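Local atomic coordinates of pyruvate-formate lyase-activating enzyme (Bacteroides vulgatus ATCC 8482, PDB entry 3CAN), a protein that is an activating enzyme of the radical SAM superfamily, represented here by a domain built round a parallel beta-sheet flanked by helices. Residues V37-L42 / L58-K63; R87-D92 / A120-H125; I129-Y134 / Q166-L171. All blocks are in the same frame, centred on the assembly; numbering follows the deposited sequence. Where two conformers were deposited one is given.

Interaction 1: V37-L42 / L58-K63; sequences VDTTLL and LLIDLK
Thr40 lays its hydroxyl over Ile60, OG1 lying 3.4 Å from Ile60 CA and 3.8 Å from Ile60 CG2. The contact lies at the C-terminal ends of two neighbouring parallel strands, 35-38 and 57-61, which with helix 45-53 between them form one beta-alpha-beta unit of the sheet. The pairing begins regularly: Leu59 N donates to Val37 O (2.9 Å), and Thr39 N returns the bond to Leu59 O (3.1 Å), so that Asp38 is held opposite Leu59. Beyond Asp38 the backbone of 37-42 leaves the sheet through a type I turn, Thr39 to Leu42, and side chains take over the bridging.

Asp38 carries much of this. With CG anti to the backbone N (chi1 179°), CG lies beside the carbonyl carbon, and OD1 accepts the backbone N-H of Thr40 at 3.0 Å, an Asx turn. The same OD1 takes the hydroxyl proton of Thr40 on its syn side over a short 2.5 Å, and the hydroxyl thereby relays between the carboxylate and the backbone of Asp61. OD2 accepts a hydrogen bond from Gly11 N and another from a water that also donates to Asp61 OD2, a link that would ease the nearness of two acidic groups; Asp61 OD1 meanwhile forms a salt bridge with Arg98.

Next to this polar group Thr39 crosses Leu58 at about a right angle, its CG2 lying 3.8 Å from Leu58 CD2, while its OG1 touches both Leu58 CD1 and Ile60 CG1. Helix 79-90 covers Thr40 and Ile60 through Ile81 and Ile85. The bond from Asp61 N to Thr40 OG1 spans 2.9 Å and is nearly straight, 173° at the hydrogen.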
ATOM      1  N   VAL A  37      -1.143   0.565 -11.597  1.00 13.59           N
ATOM      2  CA  VAL A  37      -2.284  -0.328 -11.810  1.00 13.46           C
ATOM      3  C   VAL A  37      -1.892  -1.779 -11.525  1.00 13.46           C
ATOM      4  O   VAL A  37      -0.934  -2.297 -12.088  1.00 14.55           O
ATOM      5  CB  VAL A  37      -2.825  -0.246 -13.233  1.00 13.81           C
ATOM      6  CG1 VAL A  37      -4.039  -1.165 -13.388  1.00 14.72           C
ATOM      7  CG2 VAL A  37      -3.175   1.229 -13.607  1.00 13.43           C
ATOM      8  N   ASP A  38      -2.659  -2.422 -10.666  1.00 14.44           N
ATOM      9  CA  ASP A  38      -2.556  -3.865 -10.419  1.00 14.64           C
ATOM     10  C   ASP A  38      -3.195  -4.632 -11.572  1.00 15.56           C
ATOM     11  O   ASP A  38      -4.422  -4.566 -11.762  1.00 16.20           O
ATOM     12  CB  ASP A  38      -3.247  -4.176  -9.093  1.00 14.49           C
ATOM     13  CG  ASP A  38      -3.229  -5.647  -8.711  1.00 15.52           C
ATOM     14  OD1 ASP A  38      -2.752  -6.501  -9.488  1.00 15.74           O
ATOM     15  OD2 ASP A  38      -3.767  -5.954  -7.616  1.00 17.57           O
ATOM     16  N   THR A  39      -2.380  -5.337 -12.355  1.00 15.82           N
ATOM     17  CA  THR A  39      -2.852  -6.076 -13.521  1.00 16.32           C
ATOM     18  C   THR A  39      -2.779  -7.604 -13.306  1.00 16.38           C
ATOM     19  O   THR A  39      -2.876  -8.385 -14.261  1.00 17.25           O
ATOM     20  CB  THR A  39      -2.042  -5.711 -14.785  1.00 16.60           C
ATOM     21  OG1 THR A  39      -0.666  -6.038 -14.578  1.00 17.39           O
ATOM     22  CG2 THR A  39      -2.185  -4.206 -15.122  1.00 16.89           C
ATOM     23  N   THR A  40      -2.632  -8.019 -12.052  1.00 16.16           N
ATOM     24  CA  THR A  40      -2.479  -9.431 -11.714  1.00 16.66           C
ATOM     25  C   THR A  40      -3.500 -10.294 -12.453  1.00 17.68           C
ATOM     26  O   THR A  40      -3.132 -11.263 -13.125  1.00 17.94           O
ATOM     27  CB  THR A  40      -2.611  -9.654 -10.198  1.00 15.69           C
ATOM     28  OG1 THR A  40      -1.682  -8.814  -9.481  1.00 15.29           O
ATOM     29  CG2 THR A  40      -2.368 -11.122  -9.838  1.00 16.03           C
ATOM     30  N   LEU A  41      -4.773  -9.918 -12.351  1.00 18.41           N
ATOM     31  CA  LEU A  41      -5.876 -10.737 -12.881  1.00 19.12           C
ATOM     32  C   LEU A  41      -6.407 -10.343 -14.261  1.00 19.74           C
ATOM     33  O   LEU A  41      -7.481 -10.810 -14.663  1.00 19.17           O
ATOM     34  CB  LEU A  41      -7.023 -10.752 -11.871  1.00 18.99           C
ATOM     35  CG  LEU A  41      -6.673 -11.303 -10.480  1.00 20.36           C
ATOM     36  CD1 LEU A  41      -7.853 -11.123  -9.525  1.00 20.96           C
ATOM     37  CD2 LEU A  41      -6.267 -12.770 -10.553  1.00 20.35           C
ATOM     38  N   LEU A  42      -5.673  -9.510 -14.989  1.00 20.74           N
ATOM     39  CA  LEU A  42      -6.101  -9.075 -16.322  1.00 21.98           C
ATOM     40  C   LEU A  42      -5.978 -10.227 -17.307  1.00 23.73           C
ATOM     41  O   LEU A  42      -4.897 -10.780 -17.500  1.00 24.74           O
ATOM     42  CB  LEU A  42      -5.278  -7.891 -16.832  1.00 22.57           C
ATOM     43  CG  LEU A  42      -5.913  -6.515 -16.933  1.00 24.41           C
ATOM     44  CD1 LEU A  42      -4.985  -5.558 -17.680  1.00 22.84           C
ATOM     45  CD2 LEU A  42      -7.296  -6.574 -17.578  1.00 22.94           C
ATOM     46  N   LEU A  58       3.184  -0.848 -13.366  1.00 14.64           N
ATOM     47  CA  LEU A  58       2.290  -1.963 -13.104  1.00 15.07           C
ATOM     48  C   LEU A  58       2.678  -2.629 -11.796  1.00 14.66           C
ATOM     49  O   LEU A  58       3.860  -2.667 -11.425  1.00 14.05           O
ATOM     50  CB  LEU A  58       2.334  -3.007 -14.223  1.00 15.63           C
ATOM     51  CG  LEU A  58       1.850  -2.654 -15.628  1.00 16.36           C
ATOM     52  CD1 LEU A  58       1.563  -3.920 -16.422  1.00 16.15           C
ATOM     53  CD2 LEU A  58       0.641  -1.695 -15.643  1.00 15.58           C
ATOM     54  N   LEU A  59       1.673  -3.153 -11.105  1.00 14.61           N
ATOM     55  CA  LEU A  59       1.848  -3.902  -9.867  1.00 15.40           C
ATOM     56  C   LEU A  59       1.285  -5.288 -10.110  1.00 15.89           C
ATOM     57  O   LEU A  59       0.171  -5.423 -10.606  1.00 15.60           O
ATOM     58  CB  LEU A  59       1.072  -3.235  -8.722  1.00 15.99           C
ATOM     59  CG  LEU A  59       1.283  -1.731  -8.551  1.00 16.49           C
ATOM     60  CD1 LEU A  59       0.297  -1.163  -7.538  1.00 17.60           C
ATOM     61  CD2 LEU A  59       2.736  -1.434  -8.138  1.00 17.15           C
ATOM     62  N   ILE A  60       2.055  -6.326  -9.811  1.00 15.24           N
ATOM     63  CA  ILE A  60       1.536  -7.687  -9.942  1.00 15.66           C
ATOM     64  C   ILE A  60       1.875  -8.493  -8.702  1.00 14.90           C
ATOM     65  O   ILE A  60       3.022  -8.471  -8.249  1.00 13.99           O
ATOM     66  CB  ILE A  60       2.095  -8.404 -11.203  1.00 15.81           C
ATOM     67  CG1 ILE A  60       1.759  -7.610 -12.464  1.00 17.22           C
ATOM     68  CG2 ILE A  60       1.515  -9.809 -11.318  1.00 15.84           C
ATOM     69  CD1 ILE A  60       2.496  -8.060 -13.742  1.00 17.97           C
ATOM     70  N   ASP A  61       0.884  -9.217  -8.176  1.00 14.71           N
ATOM     71  CA  ASP A  61       1.077 -10.117  -7.041  1.00 15.88           C
ATOM     72  C   ASP A  61       1.570 -11.465  -7.563  1.00 16.17           C
ATOM     73  O   ASP A  61       1.033 -11.988  -8.539  1.00 16.19           O
ATOM     74  CB  ASP A  61      -0.238 -10.364  -6.295  1.00 16.99           C
ATOM     75  CG  ASP A  61      -0.720  -9.164  -5.531  1.00 19.69           C
ATOM     76  OD1 ASP A  61      -0.005  -8.153  -5.457  1.00 20.22           O
ATOM     77  OD2 ASP A  61      -1.847  -9.240  -5.002  1.00 23.57           O
ATOM     78  N   LEU A  62       2.573 -12.024  -6.897  1.00 15.77           N
ATOM     79  CA  LEU A  62       3.032 -13.380  -7.189  1.00 15.58           C
ATOM     80  C   LEU A  62       2.941 -14.215  -5.912  1.00 15.47           C
ATOM     81  O   LEU A  62       3.922 -14.414  -5.206  1.00 15.34           O
ATOM     82  CB  LEU A  62       4.454 -13.334  -7.726  1.00 15.60           C
ATOM     83  CG  LEU A  62       5.066 -14.637  -8.219  1.00 16.45           C
ATOM     84  CD1 LEU A  62       4.173 -15.241  -9.310  1.00 18.50           C
ATOM     85  CD2 LEU A  62       6.483 -14.389  -8.722  1.00 17.30           C
ATOM     86  N   LYS A  63       1.731 -14.679  -5.616  0.50 15.66           N
ATOM     87  CA  LYS A  63       1.451 -15.354  -4.346  0.50 15.94           C
ATOM     88  C   LYS A  63       2.107 -16.725  -4.250  0.50 15.65           C
ATOM     89  O   LYS A  63       2.570 -17.124  -3.174  0.50 15.78           O
ATOM     90  CB  LYS A  63      -0.060 -15.454  -4.097  0.50 16.31           C
ATOM     91  CG  LYS A  63      -0.616 -14.261  -3.326  0.50 17.82           C
ATOM     92  CD  LYS A  63      -2.105 -14.404  -3.015  0.50 17.82           C
ATOM     93  CE  LYS A  63      -2.959 -13.527  -3.933  0.50 19.95           C
ATOM     94  NZ  LYS A  63      -4.408 -13.890  -3.934  0.50 18.77           N
TER
HETATM   95  O   HOH W   1      -4.015  -8.197  -6.254  1.00 44.34           O

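Interaction 2: R87-D92 / A120-H125; sequences RVAEAD and ASLPRH
A salt bridge between Asp92 and Arg124, together with apolar packing of Ala89 on Leu122 and Pro123, joins the C-terminal end of helix 79-90 to the loop that follows helix 109-121. Asp92 ends its helix in a Schellman motif, with positive phi (55°), and lies beside the long side chain of Arg124. That chain is extended from CG to NE, with CG anti to its own backbone N (chi1 -179°), and crosses Asp92 at about a right angle. Asp92 OD1 is close to Arg124 CD, 3.4 Å away, and accepts from Arg124 NH1 at 3.1 Å. The acceptor lies near the guanidinium plane, whereas NH1 stands well above the carboxylate plane; the two flat groups are turned 52° from each other. A water donating to Asp92 OD1 and to Pro123 O adds a second link between the segments. Arg124 NH2 forms a further salt bridge with Glu127, the stronger partner of this guanidinium.

Ala89 and Leu122 make the buried part of the contact, their CB atoms 3.8 Å apart. Ala89 CB also lies against the carbonyl oxygen of Arg124, at 3.5 Å. Pro123, more exposed, leans its ring on the last helical turn, CG lying 3.8 Å from Ala89 O and 4.1 Å from Glu90 CG. Within the loop itself, His125 NE2 donates back to Ala120 O.

The side chain of Tyr95, at the start of strand 95-101, touches Ala89 and Leu122, and its OH hydrogen-bonds to Arg124 O. Leu122 also packs on Ile85 and Arg86 of helix 79-90, while on another flank Val88 and Ala91 meet helix 45-53.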
ATOM      1  N   ARG A  87       4.517 -10.775 -20.064  1.00 20.11           N
ATOM      2  CA  ARG A  87       4.131  -9.786 -21.072  1.00 20.86           C
ATOM      3  C   ARG A  87       4.638  -8.389 -20.727  1.00 20.46           C
ATOM      4  O   ARG A  87       5.153  -7.686 -21.604  1.00 20.25           O
ATOM      5  CB  ARG A  87       2.623  -9.761 -21.310  1.00 21.46           C
ATOM      6  CG  ARG A  87       2.292  -9.124 -22.659  1.00 22.74           C
ATOM      7  CD  ARG A  87       0.816  -9.123 -22.964  1.00 23.22           C
ATOM      8  NE  ARG A  87       0.559  -8.455 -24.246  1.00 24.56           N
ATOM      9  CZ  ARG A  87       0.657  -9.040 -25.444  1.00 25.72           C
ATOM     10  NH1 ARG A  87       0.403  -8.336 -26.543  1.00 23.83           N
ATOM     11  NH2 ARG A  87       0.993 -10.323 -25.557  1.00 26.56           N
ATOM     12  N   VAL A  88       4.502  -7.990 -19.467  1.00 19.89           N
ATOM     13  CA  VAL A  88       4.984  -6.692 -19.030  0.50 19.80           C
ATOM     14  C   VAL A  88       6.509  -6.603 -19.158  1.00 19.42           C
ATOM     15  O   VAL A  88       7.047  -5.597 -19.637  1.00 19.12           O
ATOM     16  CB  VAL A  88       4.520  -6.395 -17.598  0.50 19.79           C
ATOM     17  CG1 VAL A  88       5.007  -5.030 -17.141  0.50 19.38           C
ATOM     18  CG2 VAL A  88       2.978  -6.485 -17.527  0.50 19.11           C
ATOM     19  N   ALA A  89       7.195  -7.663 -18.749  1.00 19.15           N
ATOM     20  CA  ALA A  89       8.652  -7.724 -18.865  1.00 19.49           C
ATOM     21  C   ALA A  89       9.111  -7.596 -20.322  1.00 19.65           C
ATOM     22  O   ALA A  89      10.073  -6.861 -20.628  1.00 19.03           O
ATOM     23  CB  ALA A  89       9.166  -9.014 -18.253  1.00 18.82           C
ATOM     24  N   GLU A  90       8.426  -8.309 -21.223  1.00 19.41           N
ATOM     25  CA  GLU A  90       8.776  -8.284 -22.655  1.00 19.87           C
ATOM     26  C   GLU A  90       8.465  -6.937 -23.318  1.00 19.71           C
ATOM     27  O   GLU A  90       9.060  -6.584 -24.345  1.00 19.67           O
ATOM     28  CB  GLU A  90       8.055  -9.409 -23.409  1.00 20.09           C
ATOM     29  CG  GLU A  90       8.621 -10.788 -23.108  1.00 21.03           C
ATOM     30  CD  GLU A  90       7.860 -11.930 -23.774  1.00 22.17           C
ATOM     31  OE1 GLU A  90       6.786 -11.698 -24.373  1.00 27.40           O
ATOM     32  OE2 GLU A  90       8.342 -13.074 -23.684  1.00 24.70           O
ATOM     33  N   ALA A  91       7.537  -6.196 -22.722  1.00 18.96           N
ATOM     34  CA  ALA A  91       7.190  -4.846 -23.159  1.00 19.11           C
ATOM     35  C   ALA A  91       8.177  -3.790 -22.660  1.00 19.15           C
ATOM     36  O   ALA A  91       8.033  -2.624 -23.004  1.00 19.42           O
ATOM     37  CB  ALA A  91       5.783  -4.503 -22.695  1.00 18.74           C
ATOM     38  N   ASP A  92       9.170  -4.202 -21.869  1.00 19.28           N
ATOM     39  CA  ASP A  92      10.173  -3.320 -21.278  1.00 19.30           C
ATOM     40  C   ASP A  92       9.537  -2.175 -20.482  1.00 18.96           C
ATOM     41  O   ASP A  92       9.898  -1.018 -20.641  1.00 19.41           O
ATOM     42  CB  ASP A  92      11.120  -2.773 -22.351  1.00 20.12           C
ATOM     43  CG  ASP A  92      12.373  -2.141 -21.760  1.00 21.30           C
ATOM     44  OD1 ASP A  92      12.797  -2.537 -20.649  1.00 23.17           O
ATOM     45  OD2 ASP A  92      12.946  -1.266 -22.431  1.00 24.88           O
ATOM     46  N   ALA A 120      14.126 -13.705 -12.576  1.00 14.43           N
ATOM     47  CA  ALA A 120      15.485 -13.433 -13.046  1.00 15.36           C
ATOM     48  C   ALA A 120      15.643 -13.717 -14.542  1.00 15.66           C
ATOM     49  O   ALA A 120      16.440 -13.085 -15.233  1.00 15.64           O
ATOM     50  CB  ALA A 120      16.479 -14.268 -12.244  1.00 15.50           C
ATOM     51  N   SER A 121      14.865 -14.666 -15.041  1.00 16.09           N
ATOM     52  CA  SER A 121      14.929 -15.080 -16.442  1.00 17.09           C
ATOM     53  C   SER A 121      14.265 -14.097 -17.400  1.00 17.01           C
ATOM     54  O   SER A 121      14.476 -14.172 -18.607  1.00 16.59           O
ATOM     55  CB  SER A 121      14.302 -16.476 -16.597  1.00 17.42           C
ATOM     56  OG  SER A 121      12.891 -16.437 -16.509  1.00 20.23           O
ATOM     57  N   LEU A 122      13.463 -13.173 -16.874  1.00 17.33           N
ATOM     58  CA  LEU A 122      12.741 -12.233 -17.711  1.00 17.43           C
ATOM     59  C   LEU A 122      13.661 -11.147 -18.259  1.00 17.91           C
ATOM     60  O   LEU A 122      14.657 -10.786 -17.616  1.00 17.51           O
ATOM     61  CB  LEU A 122      11.577 -11.612 -16.932  1.00 17.55           C
ATOM     62  CG  LEU A 122      10.549 -12.623 -16.421  1.00 17.25           C
ATOM     63  CD1 LEU A 122       9.521 -11.949 -15.487  1.00 16.97           C
ATOM     64  CD2 LEU A 122       9.862 -13.346 -17.597  1.00 17.89           C
ATOM     65  N   PRO A 123      13.349 -10.641 -19.469  1.00 18.38           N
ATOM     66  CA  PRO A 123      14.217  -9.682 -20.141  1.00 18.31           C
ATOM     67  C   PRO A 123      14.297  -8.326 -19.442  1.00 18.85           C
ATOM     68  O   PRO A 123      15.252  -7.576 -19.677  1.00 19.53           O
ATOM     69  CB  PRO A 123      13.584  -9.545 -21.534  1.00 18.88           C
ATOM     70  CG  PRO A 123      12.186  -9.907 -21.350  1.00 18.92           C
ATOM     71  CD  PRO A 123      12.168 -10.968 -20.284  1.00 18.70           C
ATOM     72  N   ARG A 124      13.277  -7.996 -18.644  1.00 17.96           N
ATOM     73  CA  ARG A 124      13.314  -6.852 -17.727  1.00 18.14           C
ATOM     74  C   ARG A 124      12.903  -7.353 -16.358  1.00 18.16           C
ATOM     75  O   ARG A 124      11.866  -8.001 -16.229  1.00 18.10           O
ATOM     76  CB  ARG A 124      12.348  -5.744 -18.171  1.00 17.90           C
ATOM     77  CG  ARG A 124      12.368  -4.514 -17.255  1.00 17.77           C
ATOM     78  CD  ARG A 124      11.444  -3.380 -17.701  1.00 18.44           C
ATOM     79  NE  ARG A 124      11.505  -2.282 -16.734  1.00 18.66           N
ATOM     80  CZ  ARG A 124      11.849  -1.027 -17.009  1.00 20.55           C
ATOM     81  NH1 ARG A 124      12.156  -0.649 -18.248  1.00 21.67           N
ATOM     82  NH2 ARG A 124      11.893  -0.137 -16.032  1.00 20.17           N
ATOM     83  N   HIS A 125      13.722  -7.080 -15.345  1.00 17.55           N
ATOM     84  CA  HIS A 125      13.388  -7.476 -13.971  1.00 17.38           C
ATOM     85  C   HIS A 125      12.423  -6.478 -13.345  1.00 17.31           C
ATOM     86  O   HIS A 125      12.319  -5.326 -13.818  1.00 17.50           O
ATOM     87  CB  HIS A 125      14.644  -7.513 -13.100  1.00 17.30           C
ATOM     88  CG  HIS A 125      15.618  -8.580 -13.482  1.00 17.19           C
ATOM     89  ND1 HIS A 125      16.907  -8.610 -12.993  1.00 18.14           N
ATOM     90  CD2 HIS A 125      15.493  -9.659 -14.291  1.00 17.97           C
ATOM     91  CE1 HIS A 125      17.534  -9.666 -13.484  1.00 18.72           C
ATOM     92  NE2 HIS A 125      16.705 -10.310 -14.286  1.00 18.26           N
TER
HETATM   93  O   HOH W   2      14.537  -4.901 -21.269  1.00 53.11           O

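Interaction 3: I129-Y134 / Q166-L171; sequences INLLPY and QCIQIL
Leu131 meets the helix with both of its methyl branches, which part to touch different residues. CD1 goes to Cys167 and Ile168, CD2 to Leu171. Against Ile168 the two side chains slide past each other in opposite directions, and CD1 of Leu131 comes within 3.4 Å of CD1 of Ile168, tighter than usual for two carbons. The CB of Ile168 does not itself face the strand; chi2 of -67° bends CD1 round so that it lies against the end of Leu131. Cys167 takes part through its CB, 3.6 Å from Leu131 CD1. Leu171, one turn further along the helix, approaches Leu131 tip to tip, with CD1 placed 3.9 Å from Leu131 CD2.

The two elements belong to the closing beta-alpha-beta unit of the parallel sheet, in which strand 128-133 is followed, after a connection that is partly unmodelled, by helix 161-173 and then by strand 178-180, outermost in this chain. The helix runs back along the sheet, nearly antiparallel to the strand, at 165° between their directions, and the axes approach to 10.3 Å, a spacing usual for a helix lying on a sheet.

The CB of Ile129, like that of Leu131, points toward the helix, and the side chain slants across Leu171. Its CD1 reaches Leu171 CD2 at 3.9 Å, and its CG2 lies 4.1 Å from Leu171 CD1; the two methyls of Leu171 thus divide between Ile129 alone and the pair Ile129 and Leu131. Helix 109-121 borders this layer, with Leu119 on Ile129, Ile112 on Cys167 and Ala116 on Leu171. Ile180 of the neighbouring strand 178-180 touches both Leu131 and Ile168.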
ATOM      1  N   ILE A 129      10.910  -6.110  -5.648  1.00 16.60           N
ATOM      2  CA  ILE A 129      10.035  -7.159  -5.156  1.00 16.74           C
ATOM      3  C   ILE A 129       9.735  -6.849  -3.687  1.00 17.35           C
ATOM      4  O   ILE A 129      10.648  -6.824  -2.860  1.00 17.64           O
ATOM      5  CB  ILE A 129      10.673  -8.547  -5.289  1.00 16.53           C
ATOM      6  CG1 ILE A 129      11.026  -8.862  -6.748  1.00 16.61           C
ATOM      7  CG2 ILE A 129       9.727  -9.628  -4.748  1.00 16.92           C
ATOM      8  CD1 ILE A 129      11.971 -10.065  -6.909  1.00 16.19           C
ATOM      9  N   ASN A 130       8.466  -6.599  -3.381  1.00 17.81           N
ATOM     10  CA  ASN A 130       8.024  -6.307  -2.019  1.00 18.61           C
ATOM     11  C   ASN A 130       7.525  -7.564  -1.331  1.00 18.88           C
ATOM     12  O   ASN A 130       6.501  -8.130  -1.735  1.00 18.49           O
ATOM     13  CB  ASN A 130       6.897  -5.278  -2.026  1.00 18.97           C
ATOM     14  CG  ASN A 130       7.304  -3.989  -2.677  1.00 21.64           C
ATOM     15  OD1 ASN A 130       8.103  -3.233  -2.122  1.00 25.69           O
ATOM     16  ND2 ASN A 130       6.779  -3.738  -3.877  1.00 21.70           N
ATOM     17  N   LEU A 131       8.260  -8.012  -0.320  1.00 19.32           N
ATOM     18  CA  LEU A 131       7.820  -9.116   0.533  1.00 19.99           C
ATOM     19  C   LEU A 131       6.986  -8.514   1.665  1.00 20.93           C
ATOM     20  O   LEU A 131       7.471  -7.681   2.426  1.00 20.57           O
ATOM     21  CB  LEU A 131       9.013  -9.908   1.088  1.00 20.05           C
ATOM     22  CG  LEU A 131       9.995 -10.487   0.064  1.00 20.31           C
ATOM     23  CD1 LEU A 131      11.064 -11.337   0.767  1.00 20.35           C
ATOM     24  CD2 LEU A 131       9.253 -11.294  -0.998  1.00 20.60           C
ATOM     25  N   LEU A 132       5.725  -8.914   1.745  1.00 21.90           N
ATOM     26  CA  LEU A 132       4.784  -8.361   2.715  1.00 23.04           C
ATOM     27  C   LEU A 132       4.422  -9.440   3.737  1.00 23.97           C
ATOM     28  O   LEU A 132       3.505 -10.235   3.505  1.00 23.25           O
ATOM     29  CB  LEU A 132       3.535  -7.858   1.988  1.00 23.41           C
ATOM     30  CG  LEU A 132       3.833  -6.987   0.765  1.00 25.07           C
ATOM     31  CD1 LEU A 132       2.578  -6.713  -0.046  1.00 26.83           C
ATOM     32  CD2 LEU A 132       4.504  -5.679   1.192  1.00 26.56           C
ATOM     33  N   PRO A 133       5.152  -9.485   4.864  1.00 25.23           N
ATOM     34  CA  PRO A 133       4.877 -10.528   5.844  1.00 26.56           C
ATOM     35  C   PRO A 133       3.449 -10.493   6.364  1.00 28.95           C
ATOM     36  O   PRO A 133       2.893  -9.422   6.664  1.00 29.12           O
ATOM     37  CB  PRO A 133       5.882 -10.244   6.967  1.00 26.94           C
ATOM     38  CG  PRO A 133       6.968  -9.491   6.310  1.00 25.92           C
ATOM     39  CD  PRO A 133       6.278  -8.639   5.287  1.00 25.41           C
ATOM     40  N   TYR A 134       2.870 -11.678   6.460  1.00 31.34           N
ATOM     41  CA  TYR A 134       1.520 -11.839   6.935  1.00 32.78           C
ATOM     42  C   TYR A 134       1.471 -11.478   8.405  1.00 33.82           C
ATOM     43  O   TYR A 134       2.309 -11.917   9.194  1.00 33.93           O
ATOM     44  CB  TYR A 134       1.087 -13.293   6.744  1.00 33.59           C
ATOM     45  CG  TYR A 134      -0.247 -13.652   7.349  1.00 34.27           C
ATOM     46  CD1 TYR A 134      -1.432 -13.374   6.677  1.00 35.26           C
ATOM     47  CD2 TYR A 134      -0.325 -14.285   8.590  1.00 35.25           C
ATOM     48  CE1 TYR A 134      -2.664 -13.713   7.227  1.00 34.96           C
ATOM     49  CE2 TYR A 134      -1.546 -14.621   9.149  1.00 34.87           C
ATOM     50  CZ  TYR A 134      -2.714 -14.334   8.463  1.00 34.94           C
ATOM     51  OH  TYR A 134      -3.931 -14.664   9.013  1.00 35.04           O
ATOM     52  N   GLN A 166      16.077 -14.671   4.960  1.00 28.00           N
ATOM     53  CA  GLN A 166      16.461 -15.749   4.060  1.00 28.17           C
ATOM     54  C   GLN A 166      15.803 -15.557   2.696  1.00 27.08           C
ATOM     55  O   GLN A 166      16.441 -15.768   1.673  1.00 27.02           O
ATOM     56  CB  GLN A 166      16.125 -17.118   4.669  1.00 28.50           C
ATOM     57  CG  GLN A 166      17.091 -17.517   5.802  1.00 30.12           C
ATOM     58  CD  GLN A 166      16.599 -18.689   6.659  1.00 30.86           C
ATOM     59  OE1 GLN A 166      15.422 -19.060   6.616  1.00 36.47           O
ATOM     60  NE2 GLN A 166      17.504 -19.270   7.447  1.00 33.57           N
ATOM     61  N   CYS A 167      14.543 -15.123   2.682  1.00 26.21           N
ATOM     62  CA  CYS A 167      13.842 -14.872   1.414  1.00 26.11           C
ATOM     63  C   CYS A 167      14.469 -13.702   0.652  1.00 24.67           C
ATOM     64  O   CYS A 167      14.648 -13.747  -0.563  1.00 23.72           O
ATOM     65  CB  CYS A 167      12.360 -14.611   1.663  1.00 26.24           C
ATOM     66  SG  CYS A 167      11.466 -16.059   2.273  1.00 26.94           S
ATOM     67  N   ILE A 168      14.800 -12.643   1.379  1.00 23.88           N
ATOM     68  CA  ILE A 168      15.487 -11.517   0.777  1.00 23.08           C
ATOM     69  C   ILE A 168      16.830 -11.946   0.190  1.00 22.74           C
ATOM     70  O   ILE A 168      17.188 -11.524  -0.913  1.00 22.66           O
ATOM     71  CB  ILE A 168      15.699 -10.379   1.801  1.00 23.26           C
ATOM     72  CG1 ILE A 168      14.347  -9.777   2.212  1.00 23.14           C
ATOM     73  CG2 ILE A 168      16.630  -9.313   1.232  1.00 24.09           C
ATOM     74  CD1 ILE A 168      13.601  -9.026   1.102  1.00 25.05           C
ATOM     75  N   GLN A 169      17.573 -12.773   0.923  1.00 22.66           N
ATOM     76  CA  GLN A 169      18.871 -13.239   0.451  1.00 22.21           C
ATOM     77  C   GLN A 169      18.754 -14.046  -0.839  1.00 21.45           C
ATOM     78  O   GLN A 169      19.553 -13.867  -1.753  1.00 21.15           O
ATOM     79  CB  GLN A 169      19.585 -14.082   1.511  1.00 22.89           C
ATOM     80  CG  GLN A 169      21.033 -14.403   1.166  1.00 24.12           C
ATOM     81  CD  GLN A 169      21.878 -13.141   1.037  1.00 28.09           C
ATOM     82  OE1 GLN A 169      21.976 -12.354   1.976  1.00 29.95           O
ATOM     83  NE2 GLN A 169      22.469 -12.937  -0.131  1.00 29.97           N
ATOM     84  N   ILE A 170      17.779 -14.947  -0.892  1.00 20.96           N
ATOM     85  CA  ILE A 170      17.547 -15.765  -2.087  0.50 20.84           C
ATOM     86  C   ILE A 170      17.330 -14.869  -3.305  1.00 20.93           C
ATOM     87  O   ILE A 170      17.980 -15.016  -4.339  1.00 19.96           O
ATOM     88  CB  ILE A 170      16.322 -16.696  -1.905  0.50 20.82           C
ATOM     89  CG1 ILE A 170      16.634 -17.801  -0.886  0.50 20.99           C
ATOM     90  CG2 ILE A 170      15.911 -17.326  -3.240  0.50 20.89           C
ATOM     91  CD1 ILE A 170      15.399 -18.459  -0.292  0.50 20.69           C
ATOM     92  N   LEU A 171      16.406 -13.925  -3.183  1.00 20.71           N
ATOM     93  CA  LEU A 171      16.099 -13.049  -4.301  1.00 21.15           C
ATOM     94  C   LEU A 171      17.335 -12.230  -4.723  1.00 21.29           C
ATOM     95  O   LEU A 171      17.618 -12.097  -5.919  1.00 20.63           O
ATOM     96  CB  LEU A 171      14.908 -12.150  -3.942  1.00 21.15           C
ATOM     97  CG  LEU A 171      13.580 -12.890  -3.784  1.00 20.95           C
ATOM     98  CD1 LEU A 171      12.545 -12.025  -3.037  1.00 22.21           C
ATOM     99  CD2 LEU A 171      13.053 -13.362  -5.155  1.00 20.75           C
TER

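In the fold
The three contacts follow one another along the chain, each closing before the next opens, and all belong to one layered fold of a parallel sheet with helices packed on it. Interaction 1 pairs strands near the centre of the chain; interaction 3, about 17 Å away between centres, reaches the same sheet further across, with strand 95-101 in between. Interaction 2 lies about 14 Å from interaction 1 and touches it through helix 79-90, where Val88 reaches Ile60. Its centre is about 20 Å from that of interaction 3, yet strand 128-133 follows helix 109-121 after a short loop. The contacts thus sample successive beta-alpha units, from strand pairing in the interior to helix packing toward one end of the strand order.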